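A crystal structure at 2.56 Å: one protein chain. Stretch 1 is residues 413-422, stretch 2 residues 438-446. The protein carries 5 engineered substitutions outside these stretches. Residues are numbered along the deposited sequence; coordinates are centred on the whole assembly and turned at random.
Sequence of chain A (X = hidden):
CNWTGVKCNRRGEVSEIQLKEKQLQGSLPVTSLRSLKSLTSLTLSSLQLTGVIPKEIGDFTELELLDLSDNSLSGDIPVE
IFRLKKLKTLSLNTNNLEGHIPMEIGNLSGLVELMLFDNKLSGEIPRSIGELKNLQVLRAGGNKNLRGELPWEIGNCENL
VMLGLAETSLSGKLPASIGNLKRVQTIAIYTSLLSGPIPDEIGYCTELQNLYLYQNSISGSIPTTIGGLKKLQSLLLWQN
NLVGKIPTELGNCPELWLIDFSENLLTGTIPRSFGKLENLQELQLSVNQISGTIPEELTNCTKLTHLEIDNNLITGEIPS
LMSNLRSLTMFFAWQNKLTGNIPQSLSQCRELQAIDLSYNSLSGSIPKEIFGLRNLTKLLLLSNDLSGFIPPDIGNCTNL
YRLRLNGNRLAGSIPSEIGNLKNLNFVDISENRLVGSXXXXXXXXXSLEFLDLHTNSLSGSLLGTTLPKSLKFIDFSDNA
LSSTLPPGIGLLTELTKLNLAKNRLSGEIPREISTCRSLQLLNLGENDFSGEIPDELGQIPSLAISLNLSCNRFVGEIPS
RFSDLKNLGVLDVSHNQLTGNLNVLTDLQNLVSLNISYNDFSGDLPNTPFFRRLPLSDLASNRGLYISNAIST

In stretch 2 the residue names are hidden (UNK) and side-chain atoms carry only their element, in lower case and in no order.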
ATOM      1  N   SER A 413      12.469 -31.291  -7.893  1.00 13.84           N
ATOM      2  CA  SER A 413      12.132 -31.252  -6.471  1.00  5.23           C
ATOM      3  C   SER A 413      12.375 -29.914  -5.786  1.00  5.05           C
ATOM      4  O   SER A 413      13.171 -29.100  -6.248  1.00 15.17           O
ATOM      5  CB  SER A 413      12.866 -32.359  -5.720  1.00  5.75           C
ATOM      6  OG  SER A 413      12.386 -33.629  -6.113  1.00 49.34           O
ATOM      7  N   ILE A 414      11.673 -29.683  -4.686  1.00  5.08           N
ATOM      8  CA  ILE A 414      11.948 -28.526  -3.858  1.00 11.30           C
ATOM      9  C   ILE A 414      13.266 -28.799  -3.154  1.00 15.70           C
ATOM     10  O   ILE A 414      13.372 -29.748  -2.362  1.00 13.23           O
ATOM     11  CB  ILE A 414      10.837 -28.277  -2.812  1.00 13.37           C
ATOM     12  CG1 ILE A 414       9.487 -28.068  -3.508  1.00 11.98           C
ATOM     13  CG2 ILE A 414      11.210 -27.084  -1.897  1.00  5.01           C
ATOM     14  CD1 ILE A 414       8.299 -28.020  -2.563  1.00  6.63           C
ATOM     15  N   PRO A 415      14.279 -27.970  -3.451  1.00 15.34           N
ATOM     16  CA  PRO A 415      15.648 -28.177  -2.985  1.00 11.58           C
ATOM     17  C   PRO A 415      15.713 -28.036  -1.471  1.00 16.24           C
ATOM     18  O   PRO A 415      15.192 -27.073  -0.896  1.00 13.06           O
ATOM     19  CB  PRO A 415      16.416 -27.051  -3.675  1.00 11.08           C
ATOM     20  CG  PRO A 415      15.420 -25.980  -3.865  1.00 14.01           C
ATOM     21  CD  PRO A 415      14.130 -26.687  -4.160  1.00 18.22           C
ATOM     22  N   SER A 416      16.362 -29.008  -0.841  1.00 18.86           N
ATOM     23  CA  SER A 416      16.368 -29.159   0.611  1.00 16.22           C
ATOM     24  C   SER A 416      17.015 -27.994   1.366  1.00 11.34           C
ATOM     25  O   SER A 416      16.722 -27.735   2.543  1.00  9.09           O
ATOM     26  CB  SER A 416      17.084 -30.455   0.957  1.00 21.05           C
ATOM     27  OG  SER A 416      17.282 -30.542   2.344  1.00 31.87           O
ATOM     28  N   GLU A 417      17.903 -27.283   0.687  1.00 13.04           N
ATOM     29  CA  GLU A 417      18.615 -26.183   1.325  1.00 13.84           C
ATOM     30  C   GLU A 417      17.720 -24.967   1.580  1.00 13.36           C
ATOM     31  O   GLU A 417      18.158 -23.970   2.140  1.00 11.61           O
ATOM     32  CB  GLU A 417      19.903 -25.819   0.580  1.00 17.93           C
ATOM     33  CG  GLU A 417      19.807 -25.929  -0.910  1.00 23.91           C
ATOM     34  CD  GLU A 417      20.002 -27.337  -1.404  1.00 26.34           C
ATOM     35  OE1 GLU A 417      19.008 -27.943  -1.846  1.00 35.08           O
ATOM     36  OE2 GLU A 417      21.137 -27.842  -1.345  1.00 19.90           O
ATOM     37  N   ILE A 418      16.462 -25.046   1.165  1.00 15.58           N
ATOM     38  CA  ILE A 418      15.510 -24.007   1.515  1.00 13.05           C
ATOM     39  C   ILE A 418      15.317 -24.043   3.026  1.00 14.48           C
ATOM     40  O   ILE A 418      14.918 -23.051   3.641  1.00 14.61           O
ATOM     41  CB  ILE A 418      14.165 -24.178   0.762  1.00 18.15           C
ATOM     42  CG1 ILE A 418      13.322 -22.904   0.874  1.00 21.78           C
ATOM     43  CG2 ILE A 418      13.412 -25.396   1.263  1.00 18.33           C
ATOM     44  CD1 ILE A 418      12.072 -22.923   0.043  1.00 26.66           C
ATOM     45  N   GLY A 419      15.652 -25.180   3.634  1.00 12.68           N
ATOM     46  CA  GLY A 419      15.581 -25.300   5.079  1.00 15.65           C
ATOM     47  C   GLY A 419      16.567 -24.384   5.777  1.00 16.62           C
ATOM     48  O   GLY A 419      16.478 -24.149   6.982  1.00 16.56           O
ATOM     49  N   ASN A 420      17.503 -23.851   5.002  1.00 19.81           N
ATOM     50  CA  ASN A 420      18.525 -22.956   5.516  1.00 22.77           C
ATOM     51  C   ASN A 420      18.011 -21.545   5.819  1.00 21.83           C
ATOM     52  O   ASN A 420      18.681 -20.772   6.512  1.00 25.07           O
ATOM     53  CB  ASN A 420      19.659 -22.881   4.499  1.00 33.06           C
ATOM     54  CG  ASN A 420      20.976 -22.513   5.121  1.00 40.23           C
ATOM     55  OD1 ASN A 420      21.279 -22.911   6.249  1.00 43.50           O
ATOM     56  ND2 ASN A 420      21.774 -21.740   4.389  1.00 36.81           N
ATOM     57  N   LEU A 421      16.823 -21.211   5.315  1.00 17.27           N
ATOM     58  CA  LEU A 421      16.324 -19.840   5.410  1.00 14.61           C
ATOM     59  C   LEU A 421      15.465 -19.632   6.647  1.00 16.86           C
ATOM     60  O   LEU A 421      14.364 -20.159   6.741  1.00 22.46           O
ATOM     61  CB  LEU A 421      15.532 -19.475   4.162  1.00 12.12           C
ATOM     62  CG  LEU A 421      16.207 -19.706   2.814  1.00 10.78           C
ATOM     63  CD1 LEU A 421      15.302 -19.187   1.700  1.00 14.44           C
ATOM     64  CD2 LEU A 421      17.566 -19.019   2.779  1.00  9.93           C
ATOM     65  N   LYS A 422      15.984 -18.856   7.593  1.00 14.02           N
ATOM     66  CA  LYS A 422      15.357 -18.699   8.902  1.00  9.64           C
ATOM     67  C   LYS A 422      14.401 -17.515   9.010  1.00 10.97           C
ATOM     68  O   LYS A 422      13.655 -17.411   9.987  1.00 11.99           O
ATOM     69  CB  LYS A 422      16.441 -18.596   9.988  1.00  7.76           C
ATOM     70  CG  LYS A 422      17.523 -19.658   9.876  1.00  8.02           C
ATOM     71  CD  LYS A 422      17.009 -21.043  10.241  1.00 15.44           C
ATOM     72  CE  LYS A 422      17.900 -22.139   9.642  1.00 16.93           C
ATOM     73  NZ  LYS A 422      17.559 -23.527  10.128  1.00 12.28           N
ATOM     74  N   UNK A 438       7.950 -33.423  -0.490  1.00 12.03           N
ATOM     75  CA  UNK A 438       8.231 -32.224   0.271  1.00 15.95           C
ATOM     76  C   UNK A 438       9.415 -32.555   1.192  1.00 24.67           C
ATOM     77  O   UNK A 438       9.318 -33.455   2.042  1.00 24.10           O
ATOM     78  c   UNK A 438       7.350 -30.680   2.040  1.00 11.55           C
ATOM     79  c   UNK A 438       7.008 -31.809   1.093  1.00 14.44           C
ATOM     80  c   UNK A 438       4.477 -31.465   0.801  1.00 18.75           C
ATOM     81  c   UNK A 438       5.871 -31.368   0.163  1.00 20.05           C
ATOM     82  N   UNK A 439      10.542 -31.844   1.017  1.00 20.08           N
ATOM     83  CA  UNK A 439      11.792 -32.126   1.756  1.00 11.00           C
ATOM     84  C   UNK A 439      11.652 -31.944   3.264  1.00 11.50           C
ATOM     85  O   UNK A 439      11.175 -30.899   3.698  1.00 19.44           O
ATOM     86  c   UNK A 439      12.785 -31.104   1.185  1.00  6.93           C
ATOM     87  c   UNK A 439      11.936 -29.997   0.648  1.00 20.76           C
ATOM     88  c   UNK A 439      10.639 -30.632   0.184  1.00 20.09           C
ATOM     89  N   UNK A 440      12.054 -32.957   4.053  1.00 14.55           N
ATOM     90  CA  UNK A 440      12.004 -32.914   5.522  1.00 17.49           C
ATOM     91  C   UNK A 440      12.721 -31.687   6.076  1.00 16.43           C
ATOM     92  O   UNK A 440      12.310 -31.115   7.094  1.00 18.81           O
ATOM     93  c   UNK A 440      12.756 -34.182   5.937  1.00  9.24           C
ATOM     94  c   UNK A 440      12.595 -35.101   4.812  1.00  9.08           C
ATOM     95  c   UNK A 440      12.471 -34.280   3.556  1.00 13.08           C
ATOM     96  N   UNK A 441      13.784 -31.284   5.390  1.00 11.19           N
ATOM     97  CA  UNK A 441      14.601 -30.157   5.827  1.00 16.12           C
ATOM     98  C   UNK A 441      13.832 -28.837   5.889  1.00 18.33           C
ATOM     99  O   UNK A 441      14.291 -27.882   6.511  1.00 16.41           O
ATOM    100  c   UNK A 441      15.824 -30.013   4.941  1.00  9.36           C
ATOM    101  N   UNK A 442      12.671 -28.767   5.244  1.00 15.60           N
ATOM    102  CA  UNK A 442      11.879 -27.547   5.331  1.00 18.69           C
ATOM    103  C   UNK A 442      11.427 -27.303   6.778  1.00 18.29           C
ATOM    104  O   UNK A 442      10.993 -26.203   7.125  1.00 20.69           O
ATOM    105  c   UNK A 442      10.687 -27.530   4.341  1.00 22.20           C
ATOM    106  c   UNK A 442       8.895 -25.998   3.338  1.00 23.27           C
ATOM    107  c   UNK A 442       9.570 -28.440   4.803  1.00 14.27           C
ATOM    108  c   UNK A 442      10.173 -26.099   4.155  1.00 25.14           C
ATOM    109  N   UNK A 443      11.578 -28.317   7.627  1.00 21.01           N
ATOM    110  CA  UNK A 443      11.325 -28.180   9.063  1.00 29.27           C
ATOM    111  C   UNK A 443      12.240 -27.125   9.682  1.00 27.77           C
ATOM    112  O   UNK A 443      12.034 -26.688  10.816  1.00 28.45           O
ATOM    113  o   UNK A 443      12.969 -29.824   9.704  1.00 34.22           O
ATOM    114  c   UNK A 443      11.586 -29.506   9.769  1.00 34.29           C
ATOM    115  N   UNK A 444      13.262 -26.739   8.929  1.00 21.78           N
ATOM    116  CA  UNK A 444      14.214 -25.741   9.358  1.00 22.40           C
ATOM    117  C   UNK A 444      13.819 -24.301   9.101  1.00 24.59           C
ATOM    118  O   UNK A 444      14.550 -23.386   9.493  1.00 20.72           O
ATOM    119  N   UNK A 445      12.678 -24.064   8.459  1.00 25.85           N
ATOM    120  CA  UNK A 445      12.288 -22.678   8.300  1.00 24.71           C
ATOM    121  C   UNK A 445      11.435 -22.379   9.512  1.00 28.24           C
ATOM    122  O   UNK A 445      10.225 -22.631   9.518  1.00 24.74           O
ATOM    123  c   UNK A 445      11.443 -22.498   7.041  1.00 20.38           C
ATOM    124  s   UNK A 445      12.136 -23.184   5.531  1.00 18.96           S
ATOM    125  N   UNK A 446      12.050 -21.726  10.490  1.00 27.26           N
ATOM    126  CA  UNK A 446      11.448 -21.580  11.806  1.00 26.10           C
ATOM    127  C   UNK A 446      10.455 -20.434  11.835  1.00 18.58           C
ATOM    128  O   UNK A 446       9.648 -20.327  12.754  1.00 22.57           O
ATOM    129  o   UNK A 446      15.796 -20.016  13.104  1.00 53.15           O
ATOM    130  o   UNK A 446      14.309 -20.047  14.723  1.00 53.48           O
ATOM    131  c   UNK A 446      14.613 -20.083  13.512  1.00 49.91           C
ATOM    132  c   UNK A 446      12.537 -21.350  12.849  1.00 35.01           C
ATOM    133  c   UNK A 446      13.496 -20.219  12.498  1.00 40.47           C
TER

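Position 438 carries four side-chain carbons, forked at the first, with one arm two carbons long. Its CA-to-CB bond points away from stretch 1, which the side chain does not approach within 4.5 Å. A beta-branched chain of four carbons is isoleucine, Ile 438.

At position 439 three carbons close a ring onto the backbone N. Its CA-to-CB bond points toward stretch 1, and the ring packs on Ile 414, one carbon lying 3.3 Å from Ile 414 O. This is Pro 439, whose CD is 3.8 Å from Ile 414 CB.

Position 440 has the same closed three-carbon ring, but its CA-to-CB bond points away and it touches nothing on stretch 1. It is Pro 440, and it opens the 3-10 segment.

A single carbon marks position 441. Its CA-to-CB bond points toward stretch 1, and this CB comes within 3.0 Å of Ser 416 OG, a tight approach without a hydrogen bond. The residue is Ala 441.

Position 442 again shows four carbons forked at the first, with one two-carbon arm. Set sideways and buried, it makes an apolar contact in which the first carbon of the longer arm lies 4.4 Å from Ile 418 CG2. It is Ile 442.

Position 443 holds one carbon and then one oxygen; its CA-to-CB bond points away from stretch 1, which it does not touch. This is Ser 443, whose OG donates to Pro 440 O at 3.0 Å.

No side-chain atoms occur at position 444, and its backbone O accepts a hydrogen bond from Lys 422 NZ. It is Gly 444. An ideal CB here would point toward stretch 1 and stand only 2.7 Å from Gly 419 O, a clash.

Position 445 has one carbon followed by a sulfur that lies 3.4 Å from Ile 418 O, the signature of Cys 445.

At position 446 an unbranched run of three carbons ends in two oxygens. The end comes nearer to stretch 1 than the sideways CB suggests, one oxygen lying 3.3 Å from Lys 422 CD. This is Glu 446.

The contact sets one 3-10 segment beside another, with glycine allowing close backbone approach. Gly 419 CA lies 4.3 Å from Ile 442 CA and makes a CA-H...O contact with Ala 441 O at 3.2 Å; an ideal CB on Gly 419 would clash with that oxygen. Gly 419 O and Gly 444 O, both acceptors, stand 3.3 Å apart. Lys 422 NZ serves both, donating to Gly 444 O at 3.1 Å, the only hydrogen bond between the stretches, and weakly to Gly 419 O at 3.4 Å.

Stretch 2 438-446: IPPAISGCE
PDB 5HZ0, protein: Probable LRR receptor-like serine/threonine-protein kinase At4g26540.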